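Local atomic coordinates of geranylgeranyl pyrophosphate synthase (Corynebacterium glutamicum, PDB entry 3LK5), a protein that probably catalyses the magnesium-dependent condensation of allylic and homoallylic diphosphates into longer isoprenoid chains. Residues Q191-Y196 with D209-F214. Residues are numbered along the deposited sequence; the frame is centred on the assembly and turned at random.
Sequences QLLDIY and DSVNRF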
# COMPACT_ATOMS: atom_id res chain seq x y z
N GLN A 191 -11.70 -5.63 -5.37
CA GLN A 191 -11.44 -4.61 -6.39
C GLN A 191 -10.87 -5.12 -7.70
O GLN A 191 -11.23 -4.64 -8.80
CB GLN A 191 -10.56 -3.52 -5.83
CG GLN A 191 -11.17 -2.96 -4.60
CD GLN A 191 -10.99 -1.48 -4.47
OE1 GLN A 191 -11.78 -0.81 -3.77
NE2 GLN A 191 -9.93 -0.94 -5.08
N LEU A 192 -9.98 -6.10 -7.59
CA LEU A 192 -9.43 -6.73 -8.80
C LEU A 192 -10.55 -7.39 -9.61
O LEU A 192 -10.58 -7.29 -10.84
CB LEU A 192 -8.34 -7.76 -8.47
CG LEU A 192 -6.99 -7.11 -8.15
CD1 LEU A 192 -6.05 -8.10 -7.42
CD2 LEU A 192 -6.36 -6.58 -9.45
N LEU A 193 -11.44 -8.12 -8.93
CA LEU A 193 -12.56 -8.77 -9.62
C LEU A 193 -13.49 -7.75 -10.28
O LEU A 193 -13.98 -7.99 -11.40
CB LEU A 193 -13.34 -9.67 -8.66
CG LEU A 193 -14.53 -10.45 -9.23
CD1 LEU A 193 -14.11 -11.30 -10.46
CD2 LEU A 193 -15.08 -11.33 -8.15
N ASP A 194 -13.70 -6.62 -9.61
CA ASP A 194 -14.57 -5.52 -10.09
C ASP A 194 -14.01 -4.83 -11.34
O ASP A 194 -14.76 -4.54 -12.30
CB ASP A 194 -14.74 -4.50 -8.97
CG ASP A 194 -15.94 -3.61 -9.16
OD1 ASP A 194 -17.00 -4.08 -9.64
OD2 ASP A 194 -15.84 -2.42 -8.82
N ILE A 195 -12.71 -4.56 -11.33
CA ILE A 195 -11.97 -4.03 -12.48
C ILE A 195 -12.14 -4.92 -13.70
O ILE A 195 -12.31 -4.42 -14.83
CB ILE A 195 -10.43 -3.89 -12.17
CG1 ILE A 195 -10.18 -2.77 -11.18
CG2 ILE A 195 -9.60 -3.63 -13.43
CD1 ILE A 195 -10.98 -1.57 -11.45
N TYR A 196 -12.09 -6.22 -13.46
CA TYR A 196 -12.22 -7.21 -14.51
C TYR A 196 -13.64 -7.09 -15.09
O TYR A 196 -13.82 -7.01 -16.33
CB TYR A 196 -11.96 -8.62 -13.97
CG TYR A 196 -12.32 -9.74 -14.92
CD1 TYR A 196 -11.38 -10.24 -15.85
CD2 TYR A 196 -13.59 -10.30 -14.90
CE1 TYR A 196 -11.73 -11.28 -16.74
CE2 TYR A 196 -13.95 -11.32 -15.79
CZ TYR A 196 -13.02 -11.81 -16.70
OH TYR A 196 -13.38 -12.82 -17.55
N ASP A 209 -22.02 -10.54 -7.39
CA ASP A 209 -22.21 -11.03 -6.00
C ASP A 209 -20.87 -11.21 -5.26
O ASP A 209 -20.74 -10.84 -4.09
CB ASP A 209 -22.93 -12.39 -5.94
CG ASP A 209 -24.42 -12.32 -6.30
OD1 ASP A 209 -25.07 -11.24 -6.19
OD2 ASP A 209 -24.96 -13.39 -6.68
N SER A 210 -19.89 -11.81 -5.95
CA SER A 210 -18.57 -11.99 -5.37
C SER A 210 -17.92 -10.68 -5.04
O SER A 210 -17.31 -10.53 -3.96
CB SER A 210 -17.65 -12.83 -6.28
OG SER A 210 -18.19 -14.14 -6.41
N VAL A 211 -18.02 -9.72 -5.96
CA VAL A 211 -17.48 -8.40 -5.70
C VAL A 211 -18.13 -7.82 -4.42
O VAL A 211 -17.44 -7.30 -3.53
CB VAL A 211 -17.72 -7.46 -6.87
CG1 VAL A 211 -17.33 -6.05 -6.48
CG2 VAL A 211 -16.94 -7.92 -8.12
N ASN A 212 -19.46 -7.92 -4.33
CA ASN A 212 -20.15 -7.39 -3.14
C ASN A 212 -19.68 -8.07 -1.82
O ASN A 212 -19.48 -7.37 -0.81
CB ASN A 212 -21.67 -7.51 -3.28
CG ASN A 212 -22.25 -6.59 -4.35
OD1 ASN A 212 -23.44 -6.76 -4.79
ND2 ASN A 212 -21.48 -5.61 -4.76
N ARG A 213 -19.50 -9.39 -1.85
CA ARG A 213 -19.09 -10.18 -0.68
C ARG A 213 -17.71 -9.72 -0.13
O ARG A 213 -17.52 -9.64 1.10
CB ARG A 213 -18.99 -11.64 -1.09
CG ARG A 213 -18.50 -12.58 -0.04
CD ARG A 213 -18.49 -14.02 -0.57
NE ARG A 213 -17.76 -14.87 0.38
CZ ARG A 213 -17.23 -16.06 0.12
NH1 ARG A 213 -17.31 -16.62 -1.09
NH2 ARG A 213 -16.58 -16.70 1.09
N PHE A 214 -16.79 -9.42 -1.07
CA PHE A 214 -15.36 -9.19 -0.72
C PHE A 214 -15.01 -7.72 -0.71
O PHE A 214 -14.45 -7.24 0.27
CB PHE A 214 -14.44 -9.99 -1.67
CG PHE A 214 -14.51 -11.47 -1.43
CD1 PHE A 214 -14.00 -12.02 -0.24
CD2 PHE A 214 -15.15 -12.31 -2.35
CE1 PHE A 214 -14.08 -13.42 0.01
CE2 PHE A 214 -15.22 -13.67 -2.14
CZ PHE A 214 -14.71 -14.24 -0.95
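At the magnesium site of this all-helical prenyl synthase fold, V211 wedges its two methyls against L193 and the magnesium-binding residue D194, joining two successive, roughly antiparallel helices; the axes of the two short segments approach to 8.9 Å at 152°. CG2 of V211 faces the branch point of L193, CG, at 3.7 Å and also reaches the backbone N of D194 at 3.8 Å. The other methyl, CG1, lies 3.7 Å from OD1 of D194 and 3.9 Å from its CG, so an apolar group flanks the carboxylate; the D194 and V211 side chains cross at about a right angle. With CG anti to the backbone N (chi1 -179°), L193 leans across to the second helix and brings CD2 within 3.5 Å of S210 CB. No hydrogen bond links the two segments. D194 OD2 forms a salt bridge with K215 NZ, while OD1 is the oxygen facing V211 CG1. The side chains of D108 and D112, which also bind magnesium, lie about 7 and 6 Å from that of D194; the metal is absent from this chain. Helix 170-199 turns its Q191 and L192 to L150 of the second subunit, while N212 on helix 205-231 packs against helices 236-263 and 284-296.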